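Local coordinates for inclusion membrane protein A (Chlamydia trachomatis, PDB 6E7E), which takes part in the homotypic fusion of chlamydial inclusions as a SNARE-like membrane protein, of which this chain is the soluble domain, at residues A[61-66]-A[144-149]; A[12-17]-A[92-97]; A[44-49]-A[126-131]; A[33-38]-A[48-53]; A[54-59]-A[137-142]. The protein carries 2 engineered substitutions. One frame throughout, in Å; residues are numbered along the deposited sequence.

In the fold
All five contacts lie in one helical bundle without strands. Helix 125-165 runs through contacts 1, 5 and 3, while helix 44-57 serves contacts 3, 4 and 5 and helix 4-38 serves contacts 2 and 4. Contacts 2 and 3 sit on opposite sides of the chain's centre, their own centres about 30 Å apart; contact 1 and contact 5, centres about 11 Å apart, fall near the middle. Contact 4 closes a short antiparallel hairpin and is nested inside the loop closed by contact 2. Contacts 1, 2, 3 and 5 each join segments at least 75 residues apart in sequence, and their segments alternate along the chain, so the early helices are packed against later ones along the bundle.

Contact 1. Residues A[61-66]-A[144-149]; sequences RDNYKG and QLSQLS
G66 and S149 meet where the start of helix 65-73 docks on the middle of helix 125-165 in this helical bundle, with Y64 at the N-cap position of the shorter helix. The evidence for close docking is the 4.4 Å between the CA atoms of G66 and S149, a spacing that glycine's lack of a side chain permits. S149 turns its hydroxyl anti to the backbone N (chi1 175°), and OG accepts the amide of G66, N to OG 2.9 Å, in a fairly straight bond of 161°. Its CB presses on the carbonyl oxygen of N63 at only 3.0 Å, a tight contact. The same oxygen lies 3.6 Å from CG of L145, whose other contacts reach F67 and L93. N63 swings CG beside its backbone N (chi1 -72°), and ND2 reaches S146, 3.3 Å from its CB. Of the Y64 side chain only CB comes near, at CD2 of L145, because the ring leads off to L18, K19 and N22 of helix 4-38; the Y64 backbone passes S149. One water joins the two sides again: it donates to the carbonyl oxygen of D62 at 2.6 Å and lies 2.7 Å from OG of S149.

Contact 2. Residues A[12-17]-A[92-97]; sequences QREVGS and DLKGSV
E14 packs against L93, K94 and V97 in a roughly parallel helix-helix contact between helix 4-38 and helix 87-107, in the part of the bundle far from the hairpin turn at 39-43. The short axes approach to 10.1 Å at 26°. E14 points its CB toward the partner helix and rests it on CD2 of L93 (3.7 Å); L93 also meets L11, L18 and F67. Beyond CB the chain bends (chi2 -48°), and the side chain then crosses that of K94 at about a right angle, its CD 3.7 Å from CG of the lysine. OE1 ends close against the valine branch point, 3.3 Å from CB of V97. Further along, CB of S17 touches CG1 of V97 at 3.6 Å, while the hydroxyl of S17 is hydrogen-bonded to R101. A water donates both to OE1 of E14 (2.7 Å) and to the carbonyl oxygen of K94 (2.8 Å), bridging side chain to backbone. The ammonium of K94 does not pair with this carboxylate: NZ stands 5.9 Å from OE2 and has a long, weak ion pair with D10, which also forms a salt bridge with R13. Across this contact the buried acid is therefore held by carbon contacts and a water bridge rather than by a direct ion pair with K94.

Contact 3. Residues A[44-49]-A[126-131]; sequences KDLSAV and AAIEEL. Engineered in segment 126-131: A126 (natural residue Val), A127 (natural residue Val).
I128 reaches across from helix 125-165 to D45 and L46 of helix 44-57 and has the largest buried surface of this contact, 79 Å². The two helices run nearly parallel here, 23° between their short axes at a closest approach of 10.0 Å, as neighbours in the bundle. I128 divides its branches between two partners. With CG1 set beside the backbone N (chi1 -69°), CG1 and CD1 reach L46, CD1 lying 3.9 Å from its CB, while CG2 comes up to OD2 of D45 at 3.7 Å. The carboxylate has its strong partner in a salt bridge with K132, one turn after I128. V49, next in buried area, faces L131: its CG2 is anti to the backbone N and sits 4.1 Å from CB of L131, the two side chains crossing at about a right angle. L131 contributes a second approach through CD1, which meets CD1 of L46 at 3.6 Å. L46 thus touches both I128 and L131, and it also touches V114 of helix 110-119, L35 of helix 4-38, and F39 and L124 of two loops. The engineered A126 and A127 play no real part in this seam, although A127 touches V114. Among the touching side chains, everything but the carboxylate of D45 is aliphatic. The chemistry is therefore that of an apolar helix seam held by dispersion and burial, with the D45-K132 salt bridge bordering it.

Contact 4. Residues A[33-38]-A[48-53]; sequences LHLSKE and AVSQDF
S36 and S50 face each other in an antiparallel helical hairpin, formed by the last turns of helix 4-38 and the middle of helix 44-57 and closed by the loop 39-43. The short segments run at 157° to each other and their axes come as near as 7.8 Å, a separation that small side chains make possible. The CA atoms of the two serines lie 5.0 Å apart. Both turn CB toward the opposite helix, and the CB atoms touch at 3.6 Å. Their hydroxyls diverge: OG of S50 lies beside its own backbone N (chi1 -64°), bonds to the carbonyl oxygen of L46 one turn earlier and passes 3.5 Å from CD2 of L35. OG of S36 is instead anti to its backbone N (chi1 -179°), bringing it 3.7 Å from CB of Q51. On the L35 side the seam runs into the bundle, where L35 meets L46 and A111. F53, further along helix 44-57, stacks its ring with F32, and S47 ties back through its hydroxyl to the carbonyl of S36. The other side carries polar groups, with L33 beside Q51. The side chain of Q51 bends at chi2, and its amide oxygen shares a water with S36 and K37. That single water donates to OG of S36 at 2.7 Å and to OE1 of Q51 at 2.7 Å, and accepts from NZ of K37 at 2.9 Å.

Contact 5. Residues A[54-59]-A[137-142]; sequences YSCLQG and SLRDEI
C56 is the first residue of 54-59 to make side-chain contact with 137-142, and 70 Å² of its surface is buried there. Its CB lies 4.0 Å from CG of R139, whose chain runs extended from CG to NE past the cysteine. SG, between the backbone N and the carbonyl carbon (chi1 81°), is turned instead to L138, 4.1 Å from CD2. Through its carbonyl oxygen C56 also meets CD1 of I142, at 4.0 Å. The guanidinium of R139 continues toward D52, with which it forms a long, weak ion pair. L57 comes next. Its CG is anti to the carbonyl carbon (chi1 -65°), and from there CD2 reaches both L138 and I142, crossing each side chain at about a right angle. The L138 approach is tight, CD2 to CD2 3.5 Å, while CD2 of L57 to CD1 of I142 is a more relaxed 3.9 Å. L57 also touches L25 and Q29 of helix 4-38, L138 touches L100 of helix 87-107, and I142 touches F60 and N63 of the loop that follows. With L57, L138 and I142 buried and C56 and R139 toward the margin, this is the packing of a helical bundle, placed where helix 44-57 gives way to the turn.

Contact 1. Residues A[61-66]-A[144-149]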
# COMPACT_ATOMS: atom_id res chain seq x y z
N ARG A 61 -0.31 -5.91 -2.17
CA ARG A 61 0.19 -5.77 -3.56
C ARG A 61 -1.00 -5.54 -4.49
O ARG A 61 -0.89 -4.74 -5.44
CB ARG A 61 1.07 -6.95 -3.97
CG ARG A 61 0.35 -8.28 -4.16
CD ARG A 61 1.20 -9.18 -5.05
NE ARG A 61 0.73 -10.56 -5.04
CZ ARG A 61 1.09 -11.49 -4.16
NH1 ARG A 61 1.95 -11.22 -3.19
NH2 ARG A 61 0.59 -12.71 -4.26
N ASP A 62 -2.12 -6.17 -4.18
CA ASP A 62 -3.33 -6.09 -5.03
C ASP A 62 -3.87 -4.67 -4.99
O ASP A 62 -4.48 -4.27 -5.96
CB ASP A 62 -4.39 -7.13 -4.62
CG ASP A 62 -3.91 -8.55 -4.83
OD1 ASP A 62 -3.27 -8.81 -5.87
OD2 ASP A 62 -4.15 -9.39 -3.93
N ASN A 63 -3.57 -3.88 -3.95
CA ASN A 63 -4.13 -2.52 -3.77
C ASN A 63 -3.42 -1.49 -4.66
O ASN A 63 -3.91 -0.34 -4.73
CB ASN A 63 -4.06 -2.11 -2.29
CG ASN A 63 -5.07 -2.85 -1.44
OD1 ASN A 63 -4.77 -3.31 -0.33
ND2 ASN A 63 -6.26 -3.03 -1.98
N TYR A 64 -2.36 -1.86 -5.38
CA TYR A 64 -1.76 -0.91 -6.36
C TYR A 64 -1.60 -1.55 -7.74
O TYR A 64 -0.94 -0.99 -8.62
CB TYR A 64 -0.45 -0.28 -5.89
CG TYR A 64 0.66 -1.26 -5.59
CD1 TYR A 64 1.52 -1.68 -6.58
CD2 TYR A 64 0.86 -1.75 -4.32
CE1 TYR A 64 2.52 -2.59 -6.33
CE2 TYR A 64 1.88 -2.66 -4.04
CZ TYR A 64 2.68 -3.11 -5.07
OH TYR A 64 3.67 -4.00 -4.78
N LYS A 65 -2.25 -2.69 -7.97
CA LYS A 65 -2.08 -3.43 -9.24
C LYS A 65 -2.39 -2.54 -10.45
O LYS A 65 -1.74 -2.73 -11.49
CB LYS A 65 -3.00 -4.64 -9.21
CG LYS A 65 -2.97 -5.50 -10.46
CD LYS A 65 -3.95 -6.65 -10.44
CE LYS A 65 -5.07 -6.49 -9.44
NZ LYS A 65 -6.29 -7.24 -9.84
N GLY A 66 -3.36 -1.64 -10.38
CA GLY A 66 -3.67 -0.83 -11.56
C GLY A 66 -2.51 0.05 -11.97
O GLY A 66 -2.30 0.27 -13.16
N GLN A 144 -7.76 4.68 0.07
CA GLN A 144 -7.62 5.73 -0.97
C GLN A 144 -6.80 5.18 -2.15
O GLN A 144 -7.21 5.32 -3.31
CB GLN A 144 -7.03 7.00 -0.36
CG GLN A 144 -6.63 8.09 -1.33
CD GLN A 144 -6.81 9.47 -0.74
OE1 GLN A 144 -5.87 10.27 -0.67
NE2 GLN A 144 -8.02 9.77 -0.30
N LEU A 145 -5.68 4.54 -1.86
CA LEU A 145 -4.83 3.96 -2.92
C LEU A 145 -5.59 2.88 -3.71
O LEU A 145 -5.55 2.87 -4.94
CB LEU A 145 -3.58 3.39 -2.25
CG LEU A 145 -2.64 2.64 -3.20
CD1 LEU A 145 -2.02 3.59 -4.21
CD2 LEU A 145 -1.58 1.89 -2.42
N SER A 146 -6.26 1.98 -2.99
CA SER A 146 -6.98 0.82 -3.57
C SER A 146 -8.06 1.32 -4.54
O SER A 146 -8.23 0.72 -5.61
CB SER A 146 -7.55 -0.05 -2.48
OG SER A 146 -8.38 -1.09 -2.97
N GLN A 147 -8.76 2.38 -4.19
CA GLN A 147 -9.82 2.88 -5.08
C GLN A 147 -9.20 3.41 -6.37
O GLN A 147 -9.74 3.14 -7.46
CB GLN A 147 -10.62 3.96 -4.37
CG GLN A 147 -11.82 4.43 -5.16
CD GLN A 147 -12.57 5.47 -4.36
OE1 GLN A 147 -12.03 6.51 -4.01
NE2 GLN A 147 -13.83 5.20 -4.07
N LEU A 148 -8.13 4.20 -6.30
CA LEU A 148 -7.45 4.70 -7.53
C LEU A 148 -6.98 3.51 -8.39
O LEU A 148 -7.14 3.53 -9.62
CB LEU A 148 -6.23 5.56 -7.18
CG LEU A 148 -6.51 6.89 -6.49
CD1 LEU A 148 -5.23 7.59 -6.11
CD2 LEU A 148 -7.35 7.80 -7.36
N SER A 149 -6.37 2.53 -7.76
CA SER A 149 -5.80 1.35 -8.43
C SER A 149 -6.89 0.54 -9.11
O SER A 149 -6.70 0.13 -10.27
CB SER A 149 -5.08 0.52 -7.41
OG SER A 149 -4.60 -0.68 -7.97
O HOH W 1 -6.17 -2.63 -6.94

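Contact 2. Residues A[12-17]-A[92-97]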
# COMPACT_ATOMS: atom_id res chain seq x y z
N GLN A 12 7.00 5.20 -12.99
CA GLN A 12 8.05 4.21 -12.74
C GLN A 12 8.61 4.39 -11.33
O GLN A 12 8.78 3.43 -10.58
CB GLN A 12 9.12 4.37 -13.78
CG GLN A 12 10.31 3.45 -13.65
CD GLN A 12 11.37 3.81 -14.66
OE1 GLN A 12 11.66 4.97 -14.94
NE2 GLN A 12 11.94 2.78 -15.25
N ARG A 13 8.88 5.64 -10.98
CA ARG A 13 9.42 5.95 -9.65
C ARG A 13 8.41 5.57 -8.57
O ARG A 13 8.78 4.95 -7.56
CB ARG A 13 9.72 7.45 -9.60
CG ARG A 13 10.20 8.03 -8.28
CD ARG A 13 10.18 9.58 -8.30
NE ARG A 13 10.89 10.11 -9.46
CZ ARG A 13 10.41 10.84 -10.47
NH1 ARG A 13 9.16 11.29 -10.48
NH2 ARG A 13 11.20 11.15 -11.49
N GLU A 14 7.15 5.95 -8.73
CA GLU A 14 6.17 5.67 -7.67
C GLU A 14 5.88 4.18 -7.58
O GLU A 14 5.69 3.70 -6.46
CB GLU A 14 4.90 6.47 -7.92
CG GLU A 14 5.10 7.98 -7.88
CD GLU A 14 5.89 8.49 -6.69
OE1 GLU A 14 5.52 8.16 -5.57
OE2 GLU A 14 6.88 9.21 -6.88
N VAL A 15 5.83 3.45 -8.69
CA VAL A 15 5.62 1.99 -8.59
C VAL A 15 6.83 1.33 -7.95
O VAL A 15 6.64 0.41 -7.13
CB VAL A 15 5.29 1.40 -9.96
CG1 VAL A 15 5.36 -0.11 -9.95
CG2 VAL A 15 3.95 1.89 -10.41
N GLY A 16 8.03 1.79 -8.24
CA GLY A 16 9.20 1.25 -7.53
C GLY A 16 9.04 1.45 -6.03
O GLY A 16 9.33 0.54 -5.24
N SER A 17 8.60 2.62 -5.62
CA SER A 17 8.36 2.92 -4.19
C SER A 17 7.24 2.04 -3.65
O SER A 17 7.37 1.54 -2.52
CB SER A 17 8.06 4.37 -4.01
OG SER A 17 9.22 5.12 -4.29
N ASP A 92 -1.50 12.59 -7.46
CA ASP A 92 -2.22 12.09 -6.26
C ASP A 92 -1.49 10.87 -5.69
O ASP A 92 -1.29 10.76 -4.47
CB ASP A 92 -3.66 11.75 -6.63
CG ASP A 92 -4.63 11.61 -5.47
OD1 ASP A 92 -4.22 11.90 -4.32
OD2 ASP A 92 -5.80 11.24 -5.75
N LEU A 93 -1.06 9.96 -6.55
CA LEU A 93 -0.33 8.75 -6.13
C LEU A 93 0.92 9.16 -5.37
O LEU A 93 1.27 8.51 -4.37
CB LEU A 93 0.03 7.92 -7.35
CG LEU A 93 0.87 6.69 -7.06
CD1 LEU A 93 0.14 5.71 -6.16
CD2 LEU A 93 1.28 6.03 -8.35
N LYS A 94 1.60 10.19 -5.81
CA LYS A 94 2.85 10.61 -5.15
C LYS A 94 2.57 10.92 -3.67
O LYS A 94 3.40 10.63 -2.80
CB LYS A 94 3.38 11.86 -5.83
CG LYS A 94 4.02 11.63 -7.18
CD LYS A 94 4.65 12.88 -7.71
CE LYS A 94 5.15 12.72 -9.13
NZ LYS A 94 5.02 14.01 -9.84
N GLY A 95 1.44 11.54 -3.37
CA GLY A 95 1.01 11.85 -1.98
C GLY A 95 0.76 10.56 -1.19
O GLY A 95 1.15 10.45 -0.02
N SER A 96 0.07 9.60 -1.79
CA SER A 96 -0.20 8.30 -1.14
C SER A 96 1.11 7.61 -0.79
O SER A 96 1.24 7.08 0.32
CB SER A 96 -1.02 7.43 -2.03
OG SER A 96 -2.37 7.81 -2.10
N VAL A 97 2.02 7.55 -1.73
CA VAL A 97 3.32 6.88 -1.51
C VAL A 97 4.04 7.55 -0.34
O VAL A 97 4.55 6.85 0.55
CB VAL A 97 4.15 6.90 -2.80
CG1 VAL A 97 5.59 6.54 -2.53
CG2 VAL A 97 3.56 5.97 -3.84
O HOH W 2 5.97 9.93 -3.52

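Contact 3. Residues A[44-49]-A[126-131]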
# COMPACT_ATOMS: atom_id res chain seq x y z
N LYS A 44 -4.92 -8.49 25.91
CA LYS A 44 -5.94 -8.78 24.89
C LYS A 44 -6.06 -7.60 23.91
O LYS A 44 -6.25 -7.84 22.72
CB LYS A 44 -7.27 -9.13 25.55
CG LYS A 44 -7.26 -10.49 26.24
CD LYS A 44 -7.39 -11.67 25.30
CE LYS A 44 -7.84 -12.95 25.98
NZ LYS A 44 -7.62 -14.14 25.13
N ASP A 45 -5.97 -6.37 24.38
CA ASP A 45 -6.15 -5.19 23.51
C ASP A 45 -4.96 -5.10 22.55
O ASP A 45 -5.15 -4.88 21.35
CB ASP A 45 -6.30 -3.91 24.32
CG ASP A 45 -7.12 -2.84 23.61
OD1 ASP A 45 -7.80 -3.17 22.62
OD2 ASP A 45 -7.05 -1.68 24.03
N LEU A 46 -3.74 -5.30 23.04
CA LEU A 46 -2.56 -5.31 22.15
C LEU A 46 -2.70 -6.44 21.14
O LEU A 46 -2.37 -6.27 19.98
CB LEU A 46 -1.29 -5.46 22.97
CG LEU A 46 -0.02 -5.60 22.13
CD1 LEU A 46 0.23 -4.37 21.25
CD2 LEU A 46 1.16 -5.86 23.03
N SER A 47 -3.15 -7.60 21.59
CA SER A 47 -3.24 -8.76 20.69
C SER A 47 -4.25 -8.45 19.57
O SER A 47 -4.01 -8.81 18.39
CB SER A 47 -3.59 -9.99 21.48
OG SER A 47 -3.71 -11.12 20.65
N ALA A 48 -5.38 -7.83 19.90
CA ALA A 48 -6.43 -7.53 18.90
C ALA A 48 -5.92 -6.49 17.90
O ALA A 48 -6.12 -6.66 16.69
CB ALA A 48 -7.68 -7.08 19.61
N VAL A 49 -5.28 -5.42 18.37
CA VAL A 49 -4.80 -4.39 17.42
C VAL A 49 -3.72 -5.00 16.52
O VAL A 49 -3.65 -4.67 15.34
CB VAL A 49 -4.31 -3.10 18.12
CG1 VAL A 49 -3.04 -3.19 18.94
CG2 VAL A 49 -4.08 -2.02 17.07
N ALA A 126 -0.02 3.52 26.40
CA ALA A 126 0.32 4.56 25.41
C ALA A 126 0.69 3.88 24.09
O ALA A 126 0.30 4.38 23.01
CB ALA A 126 1.44 5.43 25.89
N ALA A 127 1.43 2.79 24.14
CA ALA A 127 1.87 2.09 22.91
C ALA A 127 0.64 1.55 22.18
O ALA A 127 0.60 1.62 20.94
CB ALA A 127 2.86 1.00 23.22
N ILE A 128 -0.29 0.99 22.91
CA ILE A 128 -1.50 0.42 22.29
C ILE A 128 -2.28 1.54 21.60
O ILE A 128 -2.76 1.36 20.47
CB ILE A 128 -2.34 -0.35 23.32
CG1 ILE A 128 -1.62 -1.61 23.77
CG2 ILE A 128 -3.73 -0.64 22.78
CD1 ILE A 128 -2.18 -2.22 25.03
N GLU A 129 -2.41 2.69 22.24
CA GLU A 129 -3.14 3.83 21.66
C GLU A 129 -2.44 4.30 20.39
O GLU A 129 -3.12 4.61 19.40
CB GLU A 129 -3.24 4.94 22.70
CG GLU A 129 -3.81 6.21 22.14
CD GLU A 129 -5.19 6.03 21.56
OE1 GLU A 129 -5.86 5.02 21.89
OE2 GLU A 129 -5.58 6.91 20.79
N GLU A 130 -1.11 4.35 20.40
CA GLU A 130 -0.37 4.76 19.20
C GLU A 130 -0.63 3.76 18.08
O GLU A 130 -0.82 4.16 16.91
CB GLU A 130 1.11 4.87 19.52
CG GLU A 130 1.89 5.38 18.34
CD GLU A 130 3.35 5.66 18.62
OE1 GLU A 130 3.84 5.22 19.67
OE2 GLU A 130 3.99 6.34 17.79
N LEU A 131 -0.61 2.48 18.39
CA LEU A 131 -0.84 1.44 17.38
C LEU A 131 -2.23 1.58 16.78
O LEU A 131 -2.39 1.45 15.56
CB LEU A 131 -0.62 0.06 17.98
CG LEU A 131 0.84 -0.30 18.19
CD1 LEU A 131 0.93 -1.55 19.06
CD2 LEU A 131 1.54 -0.52 16.87

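Contact 4. Residues A[33-38]-A[48-53]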
# COMPACT_ATOMS: atom_id res chain seq x y z
N LEU A 33 1.70 -10.31 13.41
CA LEU A 33 1.15 -11.66 13.65
C LEU A 33 1.87 -12.28 14.84
O LEU A 33 1.24 -12.81 15.75
CB LEU A 33 1.32 -12.53 12.41
CG LEU A 33 0.81 -13.95 12.56
CD1 LEU A 33 -0.69 -13.96 12.85
CD2 LEU A 33 1.09 -14.71 11.28
N HIS A 34 3.19 -12.23 14.84
CA HIS A 34 3.97 -12.73 15.99
C HIS A 34 3.49 -12.05 17.28
O HIS A 34 3.22 -12.72 18.26
CB HIS A 34 5.46 -12.47 15.79
CG HIS A 34 6.18 -13.51 15.00
ND1 HIS A 34 6.35 -13.60 13.62
CD2 HIS A 34 6.86 -14.55 15.51
CE1 HIS A 34 7.12 -14.65 13.38
NE2 HIS A 34 7.41 -15.25 14.50
N LEU A 35 3.43 -10.73 17.28
CA LEU A 35 3.09 -9.96 18.49
C LEU A 35 1.70 -10.36 18.97
O LEU A 35 1.47 -10.48 20.18
CB LEU A 35 3.20 -8.46 18.21
CG LEU A 35 3.34 -7.57 19.43
CD1 LEU A 35 4.71 -7.72 20.05
CD2 LEU A 35 3.10 -6.11 19.02
N SER A 36 0.77 -10.52 18.05
CA SER A 36 -0.61 -10.88 18.38
C SER A 36 -0.63 -12.19 19.18
O SER A 36 -1.34 -12.29 20.18
CB SER A 36 -1.47 -10.91 17.16
OG SER A 36 -2.77 -11.24 17.52
N LYS A 37 0.14 -13.17 18.74
CA LYS A 37 0.14 -14.49 19.40
C LYS A 37 0.92 -14.42 20.70
O LYS A 37 0.50 -15.01 21.69
CB LYS A 37 0.75 -15.53 18.47
CG LYS A 37 -0.02 -15.71 17.19
CD LYS A 37 -1.49 -15.96 17.38
CE LYS A 37 -2.22 -16.26 16.09
NZ LYS A 37 -3.68 -16.12 16.24
N GLU A 38 2.03 -13.71 20.71
CA GLU A 38 2.87 -13.59 21.92
C GLU A 38 2.06 -12.99 23.07
O GLU A 38 2.29 -13.38 24.20
CB GLU A 38 4.06 -12.67 21.63
CG GLU A 38 5.15 -13.28 20.78
CD GLU A 38 6.12 -12.22 20.30
OE1 GLU A 38 6.31 -11.23 21.08
OE2 GLU A 38 6.69 -12.39 19.19
N ALA A 48 -5.38 -7.83 19.90
CA ALA A 48 -6.43 -7.53 18.90
C ALA A 48 -5.92 -6.49 17.90
O ALA A 48 -6.12 -6.66 16.69
CB ALA A 48 -7.68 -7.08 19.61
N VAL A 49 -5.28 -5.42 18.37
CA VAL A 49 -4.80 -4.39 17.42
C VAL A 49 -3.72 -5.00 16.52
O VAL A 49 -3.65 -4.67 15.34
CB VAL A 49 -4.31 -3.10 18.12
CG1 VAL A 49 -3.04 -3.19 18.94
CG2 VAL A 49 -4.08 -2.02 17.07
N SER A 50 -2.90 -5.88 17.07
CA SER A 50 -1.85 -6.54 16.28
C SER A 50 -2.49 -7.41 15.20
O SER A 50 -2.02 -7.41 14.05
CB SER A 50 -0.95 -7.32 17.21
OG SER A 50 -0.25 -6.47 18.11
N GLN A 51 -3.52 -8.16 15.54
CA GLN A 51 -4.25 -8.95 14.52
C GLN A 51 -4.86 -8.02 13.47
O GLN A 51 -4.87 -8.38 12.29
CB GLN A 51 -5.29 -9.83 15.19
CG GLN A 51 -6.21 -10.56 14.21
CD GLN A 51 -5.54 -11.52 13.26
OE1 GLN A 51 -4.58 -12.21 13.63
NE2 GLN A 51 -6.04 -11.60 12.04
N ASP A 52 -5.30 -6.83 13.87
CA ASP A 52 -5.83 -5.85 12.90
C ASP A 52 -4.75 -5.42 11.91
O ASP A 52 -5.05 -5.25 10.71
CB ASP A 52 -6.36 -4.60 13.60
CG ASP A 52 -7.60 -4.77 14.44
OD1 ASP A 52 -8.31 -5.76 14.23
OD2 ASP A 52 -7.82 -3.87 15.26
N PHE A 53 -3.52 -5.21 12.35
CA PHE A 53 -2.45 -4.90 11.38
C PHE A 53 -2.25 -6.07 10.43
O PHE A 53 -2.07 -5.88 9.22
CB PHE A 53 -1.14 -4.58 12.08
CG PHE A 53 -1.05 -3.17 12.55
CD1 PHE A 53 -0.78 -2.18 11.65
CD2 PHE A 53 -1.26 -2.82 13.86
CE1 PHE A 53 -0.70 -0.86 12.04
CE2 PHE A 53 -1.16 -1.50 14.25
CZ PHE A 53 -0.86 -0.52 13.34
O HOH W 3 -3.87 -13.24 15.99

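Contact 5. Residues A[54-59]-A[137-142]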
# COMPACT_ATOMS: atom_id res chain seq x y z
N TYR A 54 -2.27 -7.29 10.95
CA TYR A 54 -2.09 -8.47 10.10
C TYR A 54 -3.16 -8.47 9.00
O TYR A 54 -2.88 -8.64 7.82
CB TYR A 54 -2.12 -9.77 10.90
CG TYR A 54 -1.77 -10.93 10.00
CD1 TYR A 54 -0.45 -11.14 9.61
CD2 TYR A 54 -2.73 -11.75 9.45
CE1 TYR A 54 -0.09 -12.13 8.71
CE2 TYR A 54 -2.39 -12.76 8.57
CZ TYR A 54 -1.07 -12.95 8.20
OH TYR A 54 -0.75 -13.94 7.32
N SER A 55 -4.40 -8.26 9.41
CA SER A 55 -5.57 -8.34 8.52
C SER A 55 -5.56 -7.19 7.51
O SER A 55 -5.82 -7.42 6.31
CB SER A 55 -6.83 -8.36 9.35
OG SER A 55 -6.94 -9.56 10.08
N CYS A 56 -5.30 -5.96 7.95
CA CYS A 56 -5.48 -4.81 7.04
C CYS A 56 -4.34 -4.79 6.01
O CYS A 56 -4.51 -4.19 4.93
CB CYS A 56 -5.66 -3.50 7.79
SG CYS A 56 -4.14 -2.77 8.37
N LEU A 57 -3.22 -5.45 6.27
CA LEU A 57 -2.07 -5.49 5.33
C LEU A 57 -2.16 -6.70 4.38
O LEU A 57 -1.39 -6.72 3.41
CB LEU A 57 -0.77 -5.46 6.13
CG LEU A 57 -0.55 -4.17 6.90
CD1 LEU A 57 0.73 -4.23 7.70
CD2 LEU A 57 -0.51 -2.97 5.97
N GLN A 58 -3.13 -7.60 4.56
CA GLN A 58 -3.38 -8.72 3.63
C GLN A 58 -3.63 -8.16 2.23
O GLN A 58 -4.41 -7.22 2.08
CB GLN A 58 -4.59 -9.55 4.05
CG GLN A 58 -4.36 -10.42 5.27
CD GLN A 58 -5.55 -11.28 5.61
OE1 GLN A 58 -5.47 -12.51 5.62
NE2 GLN A 58 -6.67 -10.65 5.90
N GLY A 59 -2.95 -8.74 1.25
CA GLY A 59 -3.22 -8.45 -0.16
C GLY A 59 -2.83 -7.03 -0.53
O GLY A 59 -3.39 -6.50 -1.50
N SER A 137 -4.92 5.25 10.44
CA SER A 137 -4.32 6.06 9.38
C SER A 137 -3.97 5.19 8.18
O SER A 137 -4.26 5.56 7.03
CB SER A 137 -3.14 6.77 9.92
OG SER A 137 -2.61 7.61 8.92
N LEU A 138 -3.45 4.10 8.46
CA LEU A 138 -3.00 3.17 7.42
C LEU A 138 -4.18 2.61 6.65
O LEU A 138 -4.12 2.50 5.43
CB LEU A 138 -2.22 2.05 8.08
CG LEU A 138 -1.73 0.94 7.16
CD1 LEU A 138 -0.77 1.54 6.17
CD2 LEU A 138 -1.01 -0.16 7.92
N ARG A 139 -5.27 2.23 7.35
CA ARG A 139 -6.51 1.78 6.70
C ARG A 139 -6.99 2.88 5.76
O ARG A 139 -7.41 2.57 4.63
CB ARG A 139 -7.57 1.46 7.74
CG ARG A 139 -7.41 0.09 8.37
CD ARG A 139 -8.43 -0.10 9.44
NE ARG A 139 -8.50 -1.49 9.86
CZ ARG A 139 -9.03 -1.89 11.00
NH1 ARG A 139 -9.54 -1.00 11.84
NH2 ARG A 139 -9.05 -3.17 11.31
N ASP A 140 -7.01 4.12 6.21
CA ASP A 140 -7.49 5.26 5.39
C ASP A 140 -6.62 5.34 4.12
O ASP A 140 -7.12 5.50 3.02
CB ASP A 140 -7.51 6.56 6.20
CG ASP A 140 -8.68 6.69 7.17
OD1 ASP A 140 -9.61 5.87 7.09
OD2 ASP A 140 -8.63 7.61 8.02
N GLU A 141 -5.31 5.32 4.29
CA GLU A 141 -4.41 5.49 3.13
C GLU A 141 -4.58 4.32 2.16
O GLU A 141 -4.55 4.53 0.92
CB GLU A 141 -2.97 5.57 3.62
CG GLU A 141 -2.63 6.84 4.37
CD GLU A 141 -2.69 8.13 3.56
OE1 GLU A 141 -2.66 8.08 2.34
OE2 GLU A 141 -2.76 9.17 4.20
N ILE A 142 -4.65 3.10 2.66
CA ILE A 142 -4.76 1.91 1.78
C ILE A 142 -6.09 1.99 1.03
O ILE A 142 -6.12 1.65 -0.18
CB ILE A 142 -4.58 0.60 2.58
CG1 ILE A 142 -3.15 0.50 3.13
CG2 ILE A 142 -4.91 -0.60 1.72
CD1 ILE A 142 -2.98 -0.64 4.11